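Local coordinates for protein adenosine kinase, putative (PDB 3OTX) that probably transfers phosphate from ATP to adenosine and related nucleosides, giving AMP from adenosine in purine salvage, as a magnesium-dependent member of the PfkB family, at residues L18-H23 and S122-V127; I40-R45 and T135-L140. The protein carries 1 engineered substitution. All coordinates share one frame; numbering follows the deposited sequence.

Contact 1. Residues L18-H23 and S122-V127; sequences LDVSAH and SGACAV. With AP5 (bis(adenosine)-5'-pentaphosphate), chain C.
L18 to S21 run parallel to A124 to V127 in consecutive register, on two strands whose segment axes come within 4.5 Å and cross at 28°. Five backbone hydrogen bonds join them: L18 and V20 each give N-H to one neighbour and C=O to the next, linking to G123, C125 and V127, and A22 N closes the ladder on V127 O. V127 O also receives a CA-H...O contact from S21 CA at 3.3 Å.

The side chains then divide between two faces, and D19 carries the chemistry of one. Its CG stands anti to the carbonyl carbon (chi1 -73°), and the carboxylate forks around the ribose of one adenosine of the bound bis(adenosine)-5'-pentaphosphate: OD1 accepts a bond from hydroxyl O2J and OD2 one from O3J, both at 2.6 Å. Each carboxylate oxygen thus has its own hydroxyl, a double grip that should fix the rotation of the group. This is the lid sheet of the ribokinase fold, which contributes to the nucleoside pocket, and D19 is a residue seen to bind adenosine. G65 N gives the ligand a further hydrogen bond.

C125 and V127 flank the carboxylate. C125 CB lies 3.4 Å from D19 OD1, and the C125 SG, anti to the backbone N (chi1 -174°), comes within 3.8 Å of C8B in the adenine of that same half. Further along, V127 CG2 touches D19 CG at 3.9 Å, while its other methyl, CG1, meets the hydroxyl oxygen of S21.

The reverse face, with L18, V20, A124 and A126, is bound more by backbone than by side chains, for V20 CG2 and A124 CB stand 4.5 Å apart. Helix 49-54 packs on A124 and A126 there, and Y97 of helix 96-108 touches L18 and A124.

Contact 2. Residues I40-R45 and T135-L140; sequences ILLSER and TLVADL. With AP5 (bis(adenosine)-5'-pentaphosphate), chain C.
I40 and L41 belong to the short edge strand of the lid sheet in this ribokinase-type kinase, lying parallel beside V137 and A138 of strand 133-141, whose inner face lines the pocket at one adenine of the two-adenosine ligand. Three backbone hydrogen bonds define the pairing. I40 N bonds to L136 O, A138 N returns a bond to I40 O, and L42 N reaches A138 O at 2.8 Å, nearly straight at hydrogen (175°) although the donor sits above the carbonyl plane.

On the side turned from the ligand, I40 and V137 lie side by side. I40 CG1 is held between the backbone N and the carbonyl carbon (chi1 61°), and there it meets V137 CG2 at 3.9 Å. Beyond the strand end, L42 sends its two branches to different partners: CD1 meets V137 CG1 at 3.8 Å, the two side chains crossing obliquely, whereas CD2 rests against the carboxylate carbon CG of D139 at 3.6 Å, a van der Waals contact of a methyl with the acid group.

The ligand side is apolar. A138 CB reaches adenine N7B at 3.5 Å and also approaches N6B, the exocyclic nitrogen that L41 CD2 meets at 3.7 Å. L140 CD2 comes within 3.8 Å of the same N6B, and L136 CD1 touches the ribose side at O4J, 4.0 Å away. The two segments therefore shape this pocket wall by van der Waals contact, without a hydrogen bond to the nucleoside.

Strand 133-141 has strand 122-130 on its other side, while L17 of strand 17-23 touches A138 and L140. Helix 49-54 packs across the face away from the ligand, its I49 on L42 and V137 and its F50 on D139, and L34 lies on I40 and V137.

How the contacts relate
Contacts 1 and 2 illustrate how one sheet can serve a single ligand with two chemistries. Segments 122-127 and 135-140 lie on successive antiparallel strands, probably bonded through A124 O to D139 N and A126 N to V137 O, while V127 CG1 packs on L136 CD2; each also pairs in parallel with a strand from earlier in the chain. Contact 1 lies within the sheet, with every touching residue buried, and grips ribose hydroxyls through an acid. Contact 2 sits at the sheet's edge, partly exposed, where its first segment turns off into surface loop, and it meets the same nucleoside with hydrocarbon side chains, chiefly at the adenine. Helix 49-54 backs both.

Contact 1. Residues L18-H23 and S122-V127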
# COMPACT_ATOMS: atom_id res chain seq x y z
N LEU A 18 7.94 7.07 -8.80
CA LEU A 18 8.78 8.06 -8.17
C LEU A 18 7.92 9.21 -7.64
O LEU A 18 7.15 9.83 -8.40
CB LEU A 18 9.79 8.60 -9.19
CG LEU A 18 10.87 9.42 -8.45
CD1 LEU A 18 12.08 8.52 -8.02
CD2 LEU A 18 11.29 10.70 -9.14
N ASP A 19 8.08 9.52 -6.35
CA ASP A 19 7.29 10.62 -5.79
C ASP A 19 7.96 11.96 -6.01
O ASP A 19 9.15 12.14 -5.71
CB ASP A 19 7.10 10.43 -4.29
CG ASP A 19 6.11 9.33 -3.96
OD1 ASP A 19 5.37 8.87 -4.86
OD2 ASP A 19 6.06 8.97 -2.77
N VAL A 20 7.19 12.92 -6.53
CA VAL A 20 7.66 14.26 -6.83
C VAL A 20 6.88 15.15 -5.86
O VAL A 20 5.69 15.38 -6.06
CB VAL A 20 7.45 14.60 -8.33
CG1 VAL A 20 7.99 16.00 -8.70
CG2 VAL A 20 8.14 13.57 -9.21
N SER A 21 7.56 15.59 -4.80
CA SER A 21 6.93 16.17 -3.63
C SER A 21 7.28 17.64 -3.54
O SER A 21 8.45 18.02 -3.74
CB SER A 21 7.46 15.45 -2.38
OG SER A 21 6.73 15.79 -1.22
N ALA A 22 6.28 18.47 -3.28
CA ALA A 22 6.50 19.89 -3.02
C ALA A 22 5.37 20.47 -2.19
O ALA A 22 4.24 19.95 -2.18
CB ALA A 22 6.66 20.67 -4.33
N HIS A 23 5.68 21.54 -1.47
CA HIS A 23 4.66 22.34 -0.83
C HIS A 23 4.02 23.25 -1.86
O HIS A 23 4.71 23.97 -2.59
CB HIS A 23 5.25 23.16 0.32
CG HIS A 23 5.65 22.32 1.48
ND1 HIS A 23 4.81 22.07 2.54
CD2 HIS A 23 6.77 21.59 1.72
CE1 HIS A 23 5.41 21.26 3.40
NE2 HIS A 23 6.60 20.95 2.92
N SER A 122 8.88 5.32 -16.59
CA SER A 122 8.49 4.90 -15.24
C SER A 122 7.52 5.88 -14.64
O SER A 122 7.59 7.10 -14.89
CB SER A 122 9.74 4.75 -14.37
OG SER A 122 10.53 3.72 -14.89
N GLY A 123 6.60 5.33 -13.84
CA GLY A 123 5.55 6.11 -13.22
C GLY A 123 6.04 7.11 -12.19
O GLY A 123 7.14 6.98 -11.64
N ALA A 124 5.20 8.11 -11.92
CA ALA A 124 5.52 9.12 -10.93
C ALA A 124 4.24 9.54 -10.23
O ALA A 124 3.13 9.40 -10.78
CB ALA A 124 6.19 10.36 -11.60
N CYS A 125 4.38 10.08 -9.02
CA CYS A 125 3.21 10.52 -8.27
C CYS A 125 3.52 11.92 -7.80
O CYS A 125 4.54 12.15 -7.13
CB CYS A 125 2.95 9.60 -7.07
SG CYS A 125 1.37 10.08 -6.23
N ALA A 126 2.67 12.87 -8.17
CA ALA A 126 2.81 14.24 -7.64
C ALA A 126 2.29 14.22 -6.20
O ALA A 126 1.18 13.79 -5.93
CB ALA A 126 2.04 15.25 -8.49
N VAL A 127 3.12 14.65 -5.25
CA VAL A 127 2.73 14.66 -3.84
C VAL A 127 2.65 16.13 -3.45
O VAL A 127 3.68 16.81 -3.30
CB VAL A 127 3.75 13.90 -2.98
CG1 VAL A 127 3.35 13.95 -1.51
CG2 VAL A 127 3.83 12.43 -3.43
PA AP5 C . -3.69 6.56 9.48
O1A AP5 C . -3.80 8.08 9.48
O2A AP5 C . -4.97 5.84 9.86
O3A AP5 C . -3.23 5.95 8.06
PB AP5 C . -3.67 6.47 6.60
O1B AP5 C . -4.92 7.30 6.63
O2B AP5 C . -3.67 5.27 5.71
O3B AP5 C . -2.42 7.39 6.29
PG AP5 C . -2.17 8.58 5.26
O1G AP5 C . -1.07 9.43 5.84
O2G AP5 C . -3.37 9.47 5.01
O3G AP5 C . -1.63 7.78 4.05
PD AP5 C . -1.15 8.27 2.59
O1D AP5 C . -1.25 9.77 2.38
O2D AP5 C . -1.86 7.37 1.62
O3D AP5 C . 0.42 7.95 2.67
PE AP5 C . 1.12 6.53 2.33
O1E AP5 C . 0.26 5.41 2.84
O2E AP5 C . 2.58 6.57 2.77
O5F AP5 C . -2.44 6.17 10.42
C5F AP5 C . -1.97 4.83 10.49
C4F AP5 C . -1.23 4.64 11.79
O4F AP5 C . -0.20 5.63 11.92
C3F AP5 C . -2.07 4.85 13.04
O3F AP5 C . -2.72 3.65 13.39
C2F AP5 C . -1.08 5.35 14.05
O2F AP5 C . -0.37 4.27 14.60
C1F AP5 C . -0.10 6.15 13.18
N9A AP5 C . -0.43 7.60 13.09
C8A AP5 C . -0.94 8.28 11.98
N7A AP5 C . -1.07 9.59 12.32
C5A AP5 C . -0.66 9.75 13.59
C6A AP5 C . -0.54 10.85 14.42
N6A AP5 C . -0.77 12.09 13.99
N1A AP5 C . -0.05 10.67 15.69
C2A AP5 C . 0.35 9.43 16.16
N3A AP5 C . 0.23 8.34 15.32
C4A AP5 C . -0.23 8.50 14.06
O5J AP5 C . 1.06 6.47 0.70
C5J AP5 C . 1.73 7.44 -0.06
C4J AP5 C . 2.17 6.71 -1.32
O4J AP5 C . 1.04 6.43 -2.17
C3J AP5 C . 3.09 7.54 -2.23
O3J AP5 C . 4.42 7.05 -2.08
C2J AP5 C . 2.52 7.34 -3.65
O2J AP5 C . 3.51 7.02 -4.62
C1J AP5 C . 1.57 6.18 -3.44
N9B AP5 C . 0.51 6.11 -4.45
C8B AP5 C . -0.40 7.10 -4.72
N7B AP5 C . -1.18 6.67 -5.74
C5B AP5 C . -0.77 5.41 -6.11
C6B AP5 C . -1.21 4.51 -7.08
N6B AP5 C . -2.18 4.79 -7.97
N1B AP5 C . -0.51 3.34 -7.18
C2B AP5 C . 0.51 2.97 -6.34
N3B AP5 C . 0.98 3.88 -5.41
C4B AP5 C . 0.31 5.06 -5.29

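Contact 2. Residues I40-R45 and T135-L140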
# COMPACT_ATOMS: atom_id res chain seq x y z
N ILE A 40 -5.70 10.57 -6.53
CA ILE A 40 -6.39 10.29 -7.80
C ILE A 40 -5.37 9.75 -8.79
O ILE A 40 -4.16 9.78 -8.53
CB ILE A 40 -7.02 11.55 -8.39
CG1 ILE A 40 -5.96 12.64 -8.71
CG2 ILE A 40 -8.15 12.11 -7.48
CD1 ILE A 40 -6.52 13.75 -9.69
N LEU A 41 -5.87 9.20 -9.90
CA LEU A 41 -5.05 8.98 -11.08
C LEU A 41 -5.01 10.25 -11.92
O LEU A 41 -6.02 10.95 -12.08
CB LEU A 41 -5.62 7.83 -11.92
CG LEU A 41 -5.75 6.52 -11.11
CD1 LEU A 41 -6.37 5.46 -12.00
CD2 LEU A 41 -4.42 6.05 -10.58
N LEU A 42 -3.84 10.54 -12.48
CA LEU A 42 -3.71 11.67 -13.38
C LEU A 42 -4.74 11.59 -14.49
O LEU A 42 -4.91 10.53 -15.11
CB LEU A 42 -2.32 11.69 -13.99
CG LEU A 42 -2.08 12.79 -15.02
CD1 LEU A 42 -1.87 14.08 -14.27
CD2 LEU A 42 -0.82 12.43 -15.82
N SER A 43 -5.45 12.69 -14.71
CA SER A 43 -6.37 12.79 -15.84
C SER A 43 -6.11 14.06 -16.64
O SER A 43 -5.29 14.89 -16.26
CB SER A 43 -7.81 12.78 -15.34
OG SER A 43 -8.17 14.04 -14.76
N GLU A 44 -6.82 14.21 -17.76
CA GLU A 44 -6.69 15.36 -18.60
C GLU A 44 -6.94 16.64 -17.78
O GLU A 44 -6.32 17.64 -18.02
CB GLU A 44 -7.69 15.23 -19.75
CG GLU A 44 -7.60 16.33 -20.79
CD GLU A 44 -6.35 16.24 -21.64
OE1 GLU A 44 -5.61 15.23 -21.56
OE2 GLU A 44 -6.12 17.21 -22.40
N ARG A 45 -7.82 16.57 -16.77
CA ARG A 45 -8.08 17.71 -15.88
C ARG A 45 -6.78 18.27 -15.26
O ARG A 45 -6.67 19.50 -15.07
CB ARG A 45 -9.08 17.35 -14.78
CG ARG A 45 -9.42 18.49 -13.80
CD ARG A 45 -10.05 19.69 -14.47
NE ARG A 45 -10.24 20.84 -13.56
CZ ARG A 45 -9.31 21.74 -13.25
NH1 ARG A 45 -8.11 21.68 -13.80
NH2 ARG A 45 -9.61 22.74 -12.42
N THR A 135 -1.95 15.73 -1.09
CA THR A 135 -2.89 15.41 -2.17
C THR A 135 -2.07 14.76 -3.29
O THR A 135 -1.07 15.36 -3.74
CB THR A 135 -3.57 16.68 -2.66
OG1 THR A 135 -4.19 17.34 -1.55
CG2 THR A 135 -4.61 16.37 -3.73
N LEU A 136 -2.45 13.55 -3.68
CA LEU A 136 -1.59 12.70 -4.52
C LEU A 136 -2.20 12.54 -5.90
O LEU A 136 -3.39 12.25 -6.02
CB LEU A 136 -1.35 11.32 -3.89
CG LEU A 136 -1.09 11.29 -2.39
CD1 LEU A 136 -1.01 9.84 -1.87
CD2 LEU A 136 0.20 12.08 -2.10
N VAL A 137 -1.39 12.74 -6.93
CA VAL A 137 -1.83 12.56 -8.32
C VAL A 137 -0.89 11.56 -9.00
O VAL A 137 0.25 11.89 -9.29
CB VAL A 137 -1.82 13.88 -9.05
CG1 VAL A 137 -2.31 13.71 -10.51
CG2 VAL A 137 -2.75 14.89 -8.33
N ALA A 138 -1.36 10.35 -9.25
CA ALA A 138 -0.48 9.26 -9.72
C ALA A 138 -0.56 9.11 -11.23
O ALA A 138 -1.67 8.91 -11.78
CB ALA A 138 -0.88 7.93 -9.04
N ASP A 139 0.59 9.22 -11.90
CA ASP A 139 0.72 8.97 -13.34
C ASP A 139 1.45 7.66 -13.49
O ASP A 139 2.69 7.60 -13.38
CB ASP A 139 1.49 10.14 -13.95
CG ASP A 139 1.76 9.95 -15.43
OD1 ASP A 139 1.25 8.98 -16.02
OD2 ASP A 139 2.49 10.79 -15.99
N LEU A 140 0.69 6.56 -13.64
CA LEU A 140 1.31 5.24 -13.58
C LEU A 140 2.40 4.97 -14.62
O LEU A 140 3.30 4.19 -14.34
CB LEU A 140 0.28 4.13 -13.65
CG LEU A 140 -0.75 4.05 -12.51
CD1 LEU A 140 -1.50 2.67 -12.46
CD2 LEU A 140 -0.21 4.38 -11.17
PA AP5 C . -3.69 6.56 9.48
O1A AP5 C . -3.80 8.08 9.48
O2A AP5 C . -4.97 5.84 9.86
O3A AP5 C . -3.23 5.95 8.06
PB AP5 C . -3.67 6.47 6.60
O1B AP5 C . -4.92 7.30 6.63
O2B AP5 C . -3.67 5.27 5.71
O3B AP5 C . -2.42 7.39 6.29
PG AP5 C . -2.17 8.58 5.26
O1G AP5 C . -1.07 9.43 5.84
O2G AP5 C . -3.37 9.47 5.01
O3G AP5 C . -1.63 7.78 4.05
PD AP5 C . -1.15 8.27 2.59
O1D AP5 C . -1.25 9.77 2.38
O2D AP5 C . -1.86 7.37 1.62
O3D AP5 C . 0.42 7.95 2.67
PE AP5 C . 1.12 6.53 2.33
O1E AP5 C . 0.26 5.41 2.84
O2E AP5 C . 2.58 6.57 2.77
O5F AP5 C . -2.44 6.17 10.42
C5F AP5 C . -1.97 4.83 10.49
C4F AP5 C . -1.23 4.64 11.79
O4F AP5 C . -0.20 5.63 11.92
C3F AP5 C . -2.07 4.85 13.04
O3F AP5 C . -2.72 3.65 13.39
C2F AP5 C . -1.08 5.35 14.05
O2F AP5 C . -0.37 4.27 14.60
C1F AP5 C . -0.10 6.15 13.18
N9A AP5 C . -0.43 7.60 13.09
C8A AP5 C . -0.94 8.28 11.98
N7A AP5 C . -1.07 9.59 12.32
C5A AP5 C . -0.66 9.75 13.59
C6A AP5 C . -0.54 10.85 14.42
N6A AP5 C . -0.77 12.09 13.99
N1A AP5 C . -0.05 10.67 15.69
C2A AP5 C . 0.35 9.43 16.16
N3A AP5 C . 0.23 8.34 15.32
C4A AP5 C . -0.23 8.50 14.06
O5J AP5 C . 1.06 6.47 0.70
C5J AP5 C . 1.73 7.44 -0.06
C4J AP5 C . 2.17 6.71 -1.32
O4J AP5 C . 1.04 6.43 -2.17
C3J AP5 C . 3.09 7.54 -2.23
O3J AP5 C . 4.42 7.05 -2.08
C2J AP5 C . 2.52 7.34 -3.65
O2J AP5 C . 3.51 7.02 -4.62
C1J AP5 C . 1.57 6.18 -3.44
N9B AP5 C . 0.51 6.11 -4.45
C8B AP5 C . -0.40 7.10 -4.72
N7B AP5 C . -1.18 6.67 -5.74
C5B AP5 C . -0.77 5.41 -6.11
C6B AP5 C . -1.21 4.51 -7.08
N6B AP5 C . -2.18 4.79 -7.97
N1B AP5 C . -0.51 3.34 -7.18
C2B AP5 C . 0.51 2.97 -6.34
N3B AP5 C . 0.98 3.88 -5.41
C4B AP5 C . 0.31 5.06 -5.29